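Local atomic coordinates of pseudoaglycone deacetylase Dbv21 (Actinoplanes teichomyceticus, PDB entry 3DFI), a protein that probably removes an acetyl group from the pseudoaglycone during biosynthesis of the lipoglycopeptide antibiotic A40926, as a zinc-dependent deacetylase of the PIG-L family. Residues 24-29 / 209-214; 30-35 / 216-221; 188-193 / 241-246; 246-251 / 256-261. All coordinates share one frame; numbering follows the deposited sequence.

How the interactions relate
Interactions 1 and 2 have centres about 5 Å apart and lie one after the other along helix 19-33, where it meets strand 201-210 and helix 213-223. Interactions 3 and 4 (centres about 9 Å apart) follow each other on helix 240-251 and share Glu-246. Strands 201-210 and 258-266, neighbours in the mixed sheet, connect the two pairs: interactions 1 and 4 have centres about 11 Å apart and touch through Glu-259. Lys-219 and Arg-216 of helix 213-223 reach across to Glu-259 and Asp-245. Along the chain, the segments of interactions 1, 2 and 3 alternate, and interaction 4 closes last, so C-terminal elements are fastened onto an early helix of the Rossmann-like core.

Interaction 1: residues 24-29 / 209-214; sequences VGASLA and SFVDEE
Val-211 lies against the helix turn at Ala-26 and Ser-27, and these three residues bury most of the surface in this contact. Both methyls of the valine face the methyl of Ala-26, CG2 meeting Ala-26 CB at 3.8 Å. CG1 packs on the backbone as well, 3.6 Å from Ala-26 O and 3.9 Å from Ser-27 N. With CG1 anti to the carbonyl carbon (chi1 -54°), both branches rest on Ala-26, whose own methyl points toward the loop. The nearest approach of the two backbones is between the CA atoms of Ser-27 and Val-211, 6.5 Å apart. Helix 19-33 follows the first parallel strand of the Rossmann-like core of this PIG-L-family fold, and the contact sets its flank against the end of strand 201-210, an outermost strand of the sheet, and the turn leading into helix 213-223. Two residues before the valine, Ser-209 approaches the same helix with a polar tip: its OG donates a short hydrogen bond of 2.6 Å to Ser-27 OG. The Ser-27 hydroxyl leaves the helix beside its own backbone N and is also hydrogen-bonded to Glu-259 OE1 of the adjacent strand 258-266, so one oxygen has partners on both neighbouring strands. Beyond the valine the chain turns at Asp-212, the N-cap of helix 213-223, whose OD2 receives the backbone N of Ala-215.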
loop_
_atom_site.group_PDB
_atom_site.type_symbol
_atom_site.label_atom_id
_atom_site.label_comp_id
_atom_site.label_asym_id
_atom_site.label_seq_id
_atom_site.Cartn_x
_atom_site.Cartn_y
_atom_site.Cartn_z
ATOM N N VAL A 24 -3.543 -4.153 3.383
ATOM C CA VAL A 24 -4.520 -5.091 2.780
ATOM C C VAL A 24 -3.992 -6.540 2.572
ATOM O O VAL A 24 -4.633 -7.364 1.916
ATOM C CB VAL A 24 -5.192 -4.465 1.486
ATOM C CG1 VAL A 24 -4.167 -4.034 0.488
ATOM C CG2 VAL A 24 -6.183 -5.409 0.863
ATOM N N GLY A 25 -2.844 -6.844 3.180
ATOM C CA GLY A 25 -2.173 -8.117 2.967
ATOM C C GLY A 25 -3.036 -9.344 3.214
ATOM O O GLY A 25 -3.000 -10.285 2.424
ATOM N N ALA A 26 -3.802 -9.351 4.304
ATOM C CA ALA A 26 -4.708 -10.478 4.581
ATOM C C ALA A 26 -5.872 -10.619 3.557
ATOM O O ALA A 26 -6.224 -11.722 3.158
ATOM C CB ALA A 26 -5.237 -10.408 6.021
ATOM N N SER A 27 -6.453 -9.507 3.133
ATOM C CA SER A 27 -7.515 -9.531 2.105
ATOM C C SER A 27 -6.935 -9.990 0.760
ATOM O O SER A 27 -7.589 -10.700 -0.000
ATOM C CB SER A 27 -8.141 -8.154 1.922
ATOM O OG SER A 27 -8.816 -7.731 3.092
ATOM N N LEU A 28 -5.691 -9.611 0.492
ATOM C CA LEU A 28 -5.026 -10.058 -0.729
ATOM C C LEU A 28 -4.772 -11.557 -0.686
ATOM O O LEU A 28 -5.074 -12.263 -1.661
ATOM C CB LEU A 28 -3.723 -9.288 -0.977
ATOM C CG LEU A 28 -3.852 -7.781 -1.254
ATOM C CD1 LEU A 28 -2.459 -7.156 -1.500
ATOM C CD2 LEU A 28 -4.762 -7.492 -2.405
ATOM N N ALA A 29 -4.219 -12.026 0.439
ATOM C CA ALA A 29 -4.014 -13.453 0.701
ATOM C C ALA A 29 -5.323 -14.223 0.578
ATOM O O ALA A 29 -5.359 -15.311 -0.016
ATOM C CB ALA A 29 -3.434 -13.649 2.074
ATOM N N SER A 209 -13.492 -6.109 5.709
ATOM C CA SER A 209 -13.239 -7.343 4.983
ATOM C C SER A 209 -12.653 -8.369 5.955
ATOM O O SER A 209 -11.529 -8.219 6.454
ATOM C CB SER A 209 -12.357 -7.081 3.743
ATOM O OG SER A 209 -11.354 -8.092 3.560
ATOM N N PHE A 210 -13.451 -9.386 6.260
ATOM C CA PHE A 210 -13.062 -10.450 7.175
ATOM C C PHE A 210 -12.295 -11.533 6.454
ATOM O O PHE A 210 -12.584 -11.840 5.289
ATOM C CB PHE A 210 -14.298 -11.041 7.848
ATOM C CG PHE A 210 -14.919 -10.126 8.849
ATOM C CD1 PHE A 210 -15.952 -9.267 8.481
ATOM C CD2 PHE A 210 -14.464 -10.108 10.166
ATOM C CE1 PHE A 210 -16.530 -8.408 9.418
ATOM C CE2 PHE A 210 -15.031 -9.251 11.103
ATOM C CZ PHE A 210 -16.068 -8.398 10.720
ATOM N N VAL A 211 -11.310 -12.097 7.149
ATOM C CA VAL A 211 -10.451 -13.133 6.587
ATOM C C VAL A 211 -10.363 -14.313 7.562
ATOM O O VAL A 211 -10.690 -14.178 8.745
ATOM C CB VAL A 211 -9.019 -12.595 6.228
ATOM C CG1 VAL A 211 -9.093 -11.350 5.309
ATOM C CG2 VAL A 211 -8.195 -12.303 7.484
ATOM N N ASP A 212 -9.937 -15.468 7.059
ATOM C CA ASP A 212 -9.782 -16.649 7.897
ATOM C C ASP A 212 -8.396 -16.648 8.569
ATOM O O ASP A 212 -7.564 -15.775 8.277
ATOM C CB ASP A 212 -10.067 -17.935 7.099
ATOM C CG ASP A 212 -9.056 -18.200 5.976
ATOM O OD1 ASP A 212 -9.356 -19.059 5.121
ATOM O OD2 ASP A 212 -7.975 -17.586 5.929
ATOM N N GLU A 213 -8.140 -17.592 9.473
ATOM C CA GLU A 213 -6.877 -17.547 10.215
ATOM C C GLU A 213 -5.629 -17.692 9.350
ATOM O O GLU A 213 -4.612 -17.077 9.640
ATOM C CB GLU A 213 -6.848 -18.495 11.428
ATOM C CG GLU A 213 -7.709 -19.735 11.332
ATOM C CD GLU A 213 -8.177 -20.217 12.698
ATOM O OE1 GLU A 213 -9.391 -20.508 12.852
ATOM O OE2 GLU A 213 -7.339 -20.296 13.625
ATOM N N GLU A 214 -5.697 -18.464 8.273
ATOM C CA GLU A 214 -4.516 -18.616 7.436
ATOM C C GLU A 214 -4.172 -17.334 6.662
ATOM O O GLU A 214 -2.985 -17.041 6.467
ATOM C CB GLU A 214 -4.601 -19.852 6.527
ATOM C CG GLU A 214 -4.830 -19.580 5.049
ATOM C CD GLU A 214 -4.173 -20.618 4.147
ATOM O OE1 GLU A 214 -4.901 -21.458 3.565
ATOM O OE2 GLU A 214 -2.931 -20.597 4.022
#

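Interaction 2: residues 30-35 / 216-221; sequences QAEQDG and RTRKFQ
Arg-218 reaches from helix 213-223 to the C-terminal turn of helix 19-33, where its guanidinium meets Glu-32 and lies beside Gln-33. The glutamate crosses the arginine at about a right angle, and the carboxylate and guanidinium planes are turned 52° apart. NH2 donates to Glu-32 OE2 at 3.2 Å with an N-H...O angle of 154°, coming from above the carboxylate plane, so this salt bridge uses one nitrogen and one oxygen instead of a flat two-pronged pairing. Gln-33 runs alongside Arg-218 in the opposite direction. Gln-33 CG lies 3.3 Å from Arg-218 NH2, and its CD lies at the guanidinium edge, in plane. A bend at chi3 (80°) turns the head group of Arg-218 toward Glu-32, beside the last turn of the helix. The chain leaves helical geometry at Gly-35 in a Schellman motif, with Gly-35 N bonded to Glu-32 O. The other terminal nitrogen, NH1, is hydrogen-bonded to Gln-85 O of helix 71-86. NH2 and NH1 thus reach a carboxylate and a backbone carbonyl, and a single-pronged salt bridge together with the bond to Gln-85 O ties three helices at the surface of the fold.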
loop_
_atom_site.group_PDB
_atom_site.type_symbol
_atom_site.label_atom_id
_atom_site.label_comp_id
_atom_site.label_asym_id
_atom_site.label_seq_id
_atom_site.Cartn_x
_atom_site.Cartn_y
_atom_site.Cartn_z
ATOM N N GLN A 30 -6.389 -13.675 1.167
ATOM C CA GLN A 30 -7.717 -14.318 1.124
ATOM C C GLN A 30 -8.276 -14.356 -0.297
ATOM O O GLN A 30 -8.964 -15.322 -0.673
ATOM C CB GLN A 30 -8.718 -13.600 2.034
ATOM C CG GLN A 30 -10.090 -14.292 2.124
ATOM C CD GLN A 30 -10.031 -15.585 2.918
ATOM O OE1 GLN A 30 -10.314 -16.666 2.396
ATOM N NE2 GLN A 30 -9.647 -15.483 4.185
ATOM N N ALA A 31 -8.007 -13.304 -1.076
ATOM C CA ALA A 31 -8.445 -13.289 -2.481
ATOM C C ALA A 31 -7.755 -14.403 -3.258
ATOM O O ALA A 31 -8.394 -15.101 -4.024
ATOM C CB ALA A 31 -8.189 -11.930 -3.133
ATOM N N GLU A 32 -6.452 -14.580 -3.021
ATOM C CA GLU A 32 -5.688 -15.638 -3.679
ATOM C C GLU A 32 -6.136 -17.048 -3.240
ATOM O O GLU A 32 -6.277 -17.958 -4.073
ATOM C CB GLU A 32 -4.183 -15.421 -3.473
ATOM C CG GLU A 32 -3.297 -16.296 -4.354
ATOM C CD GLU A 32 -2.759 -17.538 -3.632
ATOM O OE1 GLU A 32 -1.813 -18.167 -4.165
ATOM O OE2 GLU A 32 -3.261 -17.885 -2.536
ATOM N N GLN A 33 -6.377 -17.211 -1.938
ATOM C CA GLN A 33 -6.909 -18.465 -1.389
ATOM C C GLN A 33 -8.281 -18.785 -1.978
ATOM O O GLN A 33 -8.627 -19.958 -2.140
ATOM C CB GLN A 33 -7.022 -18.401 0.134
ATOM C CG GLN A 33 -5.699 -18.404 0.885
ATOM C CD GLN A 33 -5.816 -17.806 2.280
ATOM O OE1 GLN A 33 -6.881 -17.842 2.909
ATOM N NE2 GLN A 33 -4.717 -17.249 2.771
ATOM N N ASP A 34 -9.051 -17.738 -2.289
ATOM C CA ASP A 34 -10.396 -17.881 -2.864
ATOM C C ASP A 34 -10.379 -18.129 -4.378
ATOM O O ASP A 34 -11.420 -18.365 -4.974
ATOM C CB ASP A 34 -11.281 -16.658 -2.542
ATOM C CG ASP A 34 -11.714 -16.591 -1.074
ATOM O OD1 ASP A 34 -11.648 -17.616 -0.366
ATOM O OD2 ASP A 34 -12.124 -15.502 -0.624
ATOM N N GLY A 35 -9.199 -18.044 -4.991
ATOM C CA GLY A 35 -9.024 -18.368 -6.406
ATOM C C GLY A 35 -8.828 -17.173 -7.322
ATOM O O GLY A 35 -8.771 -17.325 -8.552
ATOM N N ARG A 216 -4.614 -14.270 7.749
ATOM C CA ARG A 216 -3.956 -13.408 8.744
ATOM C C ARG A 216 -2.528 -13.884 9.029
ATOM O O ARG A 216 -1.605 -13.075 9.125
ATOM C CB ARG A 216 -4.781 -13.355 10.035
ATOM C CG ARG A 216 -4.083 -12.736 11.243
ATOM C CD ARG A 216 -4.715 -13.271 12.515
ATOM N NE ARG A 216 -3.929 -13.058 13.731
ATOM C CZ ARG A 216 -2.797 -13.685 14.052
ATOM N NH1 ARG A 216 -2.206 -13.401 15.206
ATOM N NH2 ARG A 216 -2.233 -14.573 13.233
ATOM N N THR A 217 -2.364 -15.196 9.174
ATOM C CA THR A 217 -1.044 -15.812 9.352
ATOM C C THR A 217 -0.138 -15.482 8.157
ATOM O O THR A 217 1.022 -15.069 8.333
ATOM C CB THR A 217 -1.176 -17.340 9.637
ATOM O OG1 THR A 217 -1.770 -17.518 10.927
ATOM C CG2 THR A 217 0.170 -18.052 9.643
ATOM N N ARG A 218 -0.671 -15.615 6.946
ATOM C CA ARG A 218 0.106 -15.269 5.755
ATOM C C ARG A 218 0.468 -13.782 5.679
ATOM O O ARG A 218 1.582 -13.440 5.272
ATOM C CB ARG A 218 -0.596 -15.718 4.483
ATOM C CG ARG A 218 -0.646 -17.239 4.339
ATOM C CD ARG A 218 -1.512 -17.598 3.148
ATOM N NE ARG A 218 -0.759 -17.444 1.909
ATOM C CZ ARG A 218 -1.285 -17.334 0.704
ATOM N NH1 ARG A 218 -0.484 -17.217 -0.336
ATOM N NH2 ARG A 218 -2.600 -17.329 0.536
ATOM N N LYS A 219 -0.458 -12.904 6.078
ATOM C CA LYS A 219 -0.153 -11.461 6.143
ATOM C C LYS A 219 1.056 -11.180 7.074
ATOM O O LYS A 219 1.987 -10.477 6.686
ATOM C CB LYS A 219 -1.364 -10.676 6.641
ATOM C CG LYS A 219 -1.111 -9.178 6.753
ATOM C CD LYS A 219 -2.246 -8.420 7.464
ATOM C CE LYS A 219 -1.951 -6.925 7.437
ATOM N NZ LYS A 219 -3.136 -6.042 7.702
ATOM N N PHE A 220 1.004 -11.696 8.302
ATOM C CA PHE A 220 1.996 -11.371 9.323
ATOM C C PHE A 220 3.375 -11.923 8.909
ATOM O O PHE A 220 4.405 -11.261 9.076
ATOM C CB PHE A 220 1.555 -11.889 10.705
ATOM C CG PHE A 220 0.471 -11.049 11.390
ATOM C CD1 PHE A 220 0.176 -11.251 12.745
ATOM C CD2 PHE A 220 -0.242 -10.080 10.710
ATOM C CE1 PHE A 220 -0.813 -10.499 13.388
ATOM C CE2 PHE A 220 -1.254 -9.323 11.343
ATOM C CZ PHE A 220 -1.536 -9.526 12.665
ATOM N N GLN A 221 3.379 -13.108 8.310
ATOM C CA GLN A 221 4.611 -13.706 7.800
ATOM C C GLN A 221 5.211 -12.890 6.658
ATOM O O GLN A 221 6.410 -12.635 6.634
ATOM C CB GLN A 221 4.375 -15.174 7.400
ATOM C CG GLN A 221 5.649 -15.950 7.073
ATOM C CD GLN A 221 6.550 -16.202 8.285
ATOM O OE1 GLN A 221 6.077 -16.454 9.400
ATOM N NE2 GLN A 221 7.864 -16.157 8.056
#

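Interaction 3: residues 188-193 / 241-246; sequences AAYSQD and FAKLDE
Lys-243 swings its CG anti to the backbone N (chi1 -171°) and then bends at chi2 (79°), which lays the outer half of the chain against Ala-189 and the ring of Tyr-190. The contact joins helix 240-251, near the C-terminal end of this single alpha-beta domain, to the short, weakly bonded helix 187-190 that follows strand 179-182 of the Rossmann-like sheet. It is a surface contact: the side chain of Tyr-190 is about 13 Å from the bound zinc ion, so it is not part of the zinc site. Most of the work is done by lysine methylenes. CG packs on the CB methyl of Ala-189 at 3.9 Å, close to the point where the two backbones approach each other, Ala-189 CA to Lys-243 CA being 7.1 Å. Further out, CE sits over one face of the tyrosine ring, 4.0 Å from its centroid and 23° off the ring normal, a CH-pi contact displaced toward the rim. The phenol oxygen extends past this point and lies 4.0 Å from CG, nearer the root of the lysine. One turn further on, His-247 packs on the backbone of Ala-189, while Leu-244 leans on Met-223 of helix 213-223. The closest approach belongs to the same methylene that covers the ring: Lys-243 CE is 3.4 Å from Ala-189 O.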
loop_
_atom_site.group_PDB
_atom_site.type_symbol
_atom_site.label_atom_id
_atom_site.label_comp_id
_atom_site.label_asym_id
_atom_site.label_seq_id
_atom_site.Cartn_x
_atom_site.Cartn_y
_atom_site.Cartn_z
ATOM N N ALA A 188 -3.171 4.103 10.944
ATOM C CA ALA A 188 -4.548 4.229 11.473
ATOM C C ALA A 188 -4.715 3.655 12.871
ATOM O O ALA A 188 -5.632 4.044 13.583
ATOM C CB ALA A 188 -5.549 3.602 10.534
ATOM N N ALA A 189 -3.826 2.749 13.288
ATOM C CA ALA A 189 -3.904 2.235 14.676
ATOM C C ALA A 189 -3.497 3.267 15.715
ATOM O O ALA A 189 -3.801 3.109 16.891
ATOM C CB ALA A 189 -3.097 0.945 14.852
ATOM N N TYR A 190 -2.829 4.328 15.280
ATOM C CA TYR A 190 -2.339 5.355 16.198
ATOM C C TYR A 190 -3.171 6.633 16.169
ATOM O O TYR A 190 -3.419 7.228 17.213
ATOM C CB TYR A 190 -0.857 5.672 15.931
ATOM C CG TYR A 190 0.076 4.498 16.163
ATOM C CD1 TYR A 190 0.564 4.200 17.451
ATOM C CD2 TYR A 190 0.479 3.699 15.106
ATOM C CE1 TYR A 190 1.432 3.106 17.674
ATOM C CE2 TYR A 190 1.347 2.600 15.306
ATOM C CZ TYR A 190 1.813 2.309 16.589
ATOM O OH TYR A 190 2.663 1.225 16.763
ATOM N N SER A 191 -3.627 7.038 14.983
ATOM C CA SER A 191 -4.165 8.386 14.792
ATOM C C SER A 191 -5.071 8.558 13.588
ATOM O O SER A 191 -5.038 7.750 12.643
ATOM C CB SER A 191 -3.009 9.389 14.681
ATOM O OG SER A 191 -2.269 9.457 15.905
ATOM N N GLN A 192 -5.862 9.636 13.648
ATOM C CA GLN A 192 -6.712 10.168 12.546
ATOM C C GLN A 192 -7.930 9.334 12.088
ATOM O O GLN A 192 -8.717 8.861 12.929
ATOM C CB GLN A 192 -5.876 10.639 11.336
ATOM C CG GLN A 192 -6.581 11.707 10.492
ATOM C CD GLN A 192 -5.684 12.297 9.414
ATOM O OE1 GLN A 192 -5.360 11.641 8.405
ATOM N NE2 GLN A 192 -5.286 13.558 9.620
ATOM N N ASP A 193 -8.071 9.207 10.757
ATOM C CA ASP A 193 -9.276 8.713 10.055
ATOM C C ASP A 193 -9.635 9.636 8.881
ATOM O O ASP A 193 -9.777 9.183 7.722
ATOM C CB ASP A 193 -10.493 8.574 11.010
ATOM N N PHE A 241 2.623 -6.351 15.588
ATOM C CA PHE A 241 1.659 -7.439 15.345
ATOM C C PHE A 241 0.506 -7.437 16.345
ATOM O O PHE A 241 -0.649 -7.577 15.956
ATOM C CB PHE A 241 2.356 -8.803 15.304
ATOM C CG PHE A 241 3.344 -8.940 14.173
ATOM C CD1 PHE A 241 4.693 -9.106 14.437
ATOM C CD2 PHE A 241 2.925 -8.885 12.851
ATOM C CE1 PHE A 241 5.618 -9.221 13.391
ATOM C CE2 PHE A 241 3.843 -9.008 11.802
ATOM C CZ PHE A 241 5.186 -9.163 12.076
ATOM N N ALA A 242 0.836 -7.303 17.633
ATOM C CA ALA A 242 -0.173 -7.085 18.677
ATOM C C ALA A 242 -1.067 -5.856 18.361
ATOM O O ALA A 242 -2.303 -5.944 18.393
ATOM C CB ALA A 242 0.496 -6.945 20.035
ATOM N N LYS A 243 -0.437 -4.730 18.024
ATOM C CA LYS A 243 -1.146 -3.495 17.721
ATOM C C LYS A 243 -2.144 -3.710 16.567
ATOM O O LYS A 243 -3.305 -3.261 16.637
ATOM C CB LYS A 243 -0.130 -2.398 17.376
ATOM C CG LYS A 243 -0.698 -0.982 17.230
ATOM C CD LYS A 243 -0.946 -0.327 18.607
ATOM C CE LYS A 243 -1.595 1.057 18.455
ATOM N NZ LYS A 243 -2.157 1.606 19.737
ATOM N N LEU A 244 -1.702 -4.419 15.531
ATOM C CA LEU A 244 -2.550 -4.728 14.387
ATOM C C LEU A 244 -3.726 -5.638 14.752
ATOM O O LEU A 244 -4.822 -5.446 14.243
ATOM C CB LEU A 244 -1.743 -5.333 13.231
ATOM C CG LEU A 244 -0.729 -4.449 12.484
ATOM C CD1 LEU A 244 -0.173 -5.176 11.246
ATOM C CD2 LEU A 244 -1.291 -3.078 12.075
ATOM N N ASP A 245 -3.474 -6.642 15.600
ATOM C CA ASP A 245 -4.519 -7.542 16.097
ATOM C C ASP A 245 -5.541 -6.809 16.942
ATOM O O ASP A 245 -6.748 -7.092 16.869
ATOM C CB ASP A 245 -3.902 -8.656 16.964
ATOM C CG ASP A 245 -3.462 -9.853 16.151
ATOM O OD1 ASP A 245 -3.947 -10.008 15.001
ATOM O OD2 ASP A 245 -2.644 -10.639 16.662
ATOM N N GLU A 246 -5.038 -5.897 17.775
ATOM C CA GLU A 246 -5.871 -5.066 18.642
ATOM C C GLU A 246 -6.716 -4.107 17.808
ATOM O O GLU A 246 -7.908 -3.948 18.082
ATOM C CB GLU A 246 -5.008 -4.279 19.618
ATOM C CG GLU A 246 -5.755 -3.187 20.384
ATOM C CD GLU A 246 -4.830 -2.333 21.237
ATOM O OE1 GLU A 246 -3.719 -1.979 20.765
ATOM O OE2 GLU A 246 -5.215 -2.012 22.379
#

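Interaction 4: residues 246-251 / 256-261; sequences EHARNA and GYNETT
Ala-248 and Asn-258 bring helix 240-251 and the start of strand 258-266 to a CA-CA distance of 5.5 Å, the chain having reversed through a short connection that includes Gly-256 (phi 72°). The tight helix-to-strand connection lays the last turns of the helix beside a strand that enters the mixed sheet antiparallel to its neighbours, between 179-182 and 201-210. On the helix side the touching groups are two methyls one turn apart. The Ala-248 CB points at the strand and is 3.4 Å from both CD1 and CE1 of Tyr-257, meeting the ring obliquely. Although Tyr-257 leaves its backbone away from the helix, its CG is anti to the backbone N (chi1 -162°), which brings the ring back to the alanine methyl. Asn-258 sets CG in the narrow gap between its own N and carbonyl carbon (chi1 62°), placing the amide against both the Ala-251 methyl and the Ala-248 carbonyl, with Asn-258 CG 3.8 Å from Ala-248 O. Past the ring, Tyr-257 OH and Glu-259 OE2 both bind Lys-219 NZ of helix 213-223, and OE2 also takes the backbone N of Ala-26. The chemistry is therefore split: close apolar packing holds the ring against the helix, while its hydroxyl and the carboxylate at its edge, both buried, share an ammonium group that probably offsets the carboxylate charge.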
loop_
_atom_site.group_PDB
_atom_site.type_symbol
_atom_site.label_atom_id
_atom_site.label_comp_id
_atom_site.label_asym_id
_atom_site.label_seq_id
_atom_site.Cartn_x
_atom_site.Cartn_y
_atom_site.Cartn_z
ATOM N N GLU A 246 -5.038 -5.897 17.775
ATOM C CA GLU A 246 -5.871 -5.066 18.642
ATOM C C GLU A 246 -6.716 -4.107 17.808
ATOM O O GLU A 246 -7.908 -3.948 18.082
ATOM C CB GLU A 246 -5.008 -4.279 19.618
ATOM C CG GLU A 246 -5.755 -3.187 20.384
ATOM C CD GLU A 246 -4.830 -2.333 21.237
ATOM O OE1 GLU A 246 -3.719 -1.979 20.765
ATOM O OE2 GLU A 246 -5.215 -2.012 22.379
ATOM N N HIS A 247 -6.094 -3.469 16.810
ATOM C CA HIS A 247 -6.807 -2.555 15.903
ATOM C C HIS A 247 -7.998 -3.259 15.241
ATOM O O HIS A 247 -9.157 -2.737 15.372
ATOM C CB HIS A 247 -5.871 -1.970 14.823
ATOM C CG HIS A 247 -6.566 -1.021 13.884
ATOM N ND1 HIS A 247 -6.975 0.241 14.267
ATOM C CD2 HIS A 247 -6.936 -1.158 12.585
ATOM C CE1 HIS A 247 -7.575 0.834 13.250
ATOM N NE2 HIS A 247 -7.552 0.013 12.214
ATOM N N ALA A 248 -7.686 -4.454 14.547
ATOM C CA ALA A 248 -8.707 -5.300 13.928
ATOM C C ALA A 248 -9.801 -5.665 14.925
ATOM O O ALA A 248 -11.004 -5.598 14.614
ATOM C CB ALA A 248 -8.060 -6.563 13.387
ATOM N N ARG A 249 -9.367 -6.044 16.126
ATOM C CA ARG A 249 -10.260 -6.420 17.216
ATOM C C ARG A 249 -11.215 -5.283 17.597
ATOM O O ARG A 249 -12.417 -5.532 17.766
ATOM C CB ARG A 249 -9.434 -6.877 18.427
ATOM C CG ARG A 249 -10.219 -7.302 19.671
ATOM C CD ARG A 249 -10.428 -6.115 20.636
ATOM N NE ARG A 249 -10.285 -6.539 22.034
ATOM C CZ ARG A 249 -11.308 -6.850 22.848
ATOM N NH1 ARG A 249 -12.563 -6.724 22.374
ATOM N NH2 ARG A 249 -11.058 -7.229 24.105
ATOM N N ASN A 250 -10.673 -4.041 17.744
ATOM C CA ASN A 250 -11.489 -2.872 18.096
ATOM C C ASN A 250 -12.642 -2.673 17.123
ATOM O O ASN A 250 -13.732 -2.303 17.542
ATOM C CB ASN A 250 -10.650 -1.583 18.142
ATOM C CG ASN A 250 -9.707 -1.504 19.358
ATOM O OD1 ASN A 250 -9.878 -2.198 20.386
ATOM N ND2 ASN A 250 -8.703 -0.630 19.233
ATOM N N ALA A 251 -12.396 -2.936 15.833
ATOM C CA ALA A 251 -13.391 -2.723 14.774
ATOM C C ALA A 251 -14.478 -3.799 14.734
ATOM O O ALA A 251 -15.574 -3.542 14.244
ATOM C CB ALA A 251 -12.718 -2.609 13.421
ATOM N N GLY A 256 -12.880 -12.105 14.459
ATOM C CA GLY A 256 -11.612 -12.400 13.791
ATOM C C GLY A 256 -10.989 -11.266 12.984
ATOM O O GLY A 256 -11.519 -10.155 12.939
ATOM N N TYR A 257 -9.853 -11.563 12.346
ATOM C CA TYR A 257 -9.060 -10.549 11.649
ATOM C C TYR A 257 -9.775 -9.931 10.452
ATOM O O TYR A 257 -10.497 -10.606 9.702
ATOM C CB TYR A 257 -7.666 -11.063 11.247
ATOM C CG TYR A 257 -6.743 -9.912 10.943
ATOM C CD1 TYR A 257 -6.253 -9.114 11.972
ATOM C CD2 TYR A 257 -6.401 -9.584 9.623
ATOM C CE1 TYR A 257 -5.438 -8.039 11.713
ATOM C CE2 TYR A 257 -5.584 -8.493 9.345
ATOM C CZ TYR A 257 -5.110 -7.729 10.401
ATOM O OH TYR A 257 -4.328 -6.645 10.166
ATOM N N ASN A 258 -9.550 -8.629 10.302
ATOM C CA ASN A 258 -10.230 -7.811 9.330
ATOM C C ASN A 258 -9.453 -6.532 9.008
ATOM O O ASN A 258 -8.616 -6.056 9.798
ATOM C CB ASN A 258 -11.663 -7.494 9.807
ATOM C CG ASN A 258 -11.691 -6.715 11.100
ATOM O OD1 ASN A 258 -11.789 -7.294 12.189
ATOM N ND2 ASN A 258 -11.582 -5.405 11.000
ATOM N N GLU A 259 -9.745 -5.999 7.831
ATOM C CA GLU A 259 -9.152 -4.788 7.295
ATOM C C GLU A 259 -10.301 -3.902 6.721
ATOM O O GLU A 259 -11.303 -4.416 6.193
ATOM C CB GLU A 259 -8.119 -5.165 6.222
ATOM C CG GLU A 259 -6.964 -6.080 6.756
ATOM C CD GLU A 259 -6.078 -6.683 5.667
ATOM O OE1 GLU A 259 -6.582 -6.981 4.547
ATOM O OE2 GLU A 259 -4.863 -6.863 5.927
ATOM N N THR A 260 -10.158 -2.584 6.850
ATOM C CA THR A 260 -11.195 -1.619 6.446
ATOM C C THR A 260 -10.870 -0.977 5.105
ATOM O O THR A 260 -9.726 -0.559 4.854
ATOM C CB THR A 260 -11.321 -0.495 7.494
ATOM O OG1 THR A 260 -11.645 -1.068 8.756
ATOM C CG2 THR A 260 -12.384 0.514 7.122
ATOM N N THR A 261 -11.880 -0.886 4.248
ATOM C CA THR A 261 -11.772 -0.112 3.004
ATOM C C THR A 261 -13.034 0.707 2.820
ATOM O O THR A 261 -14.043 0.408 3.458
ATOM C CB THR A 261 -11.558 -0.996 1.753
ATOM O OG1 THR A 261 -12.726 -1.787 1.501
ATOM C CG2 THR A 261 -10.330 -1.896 1.892
#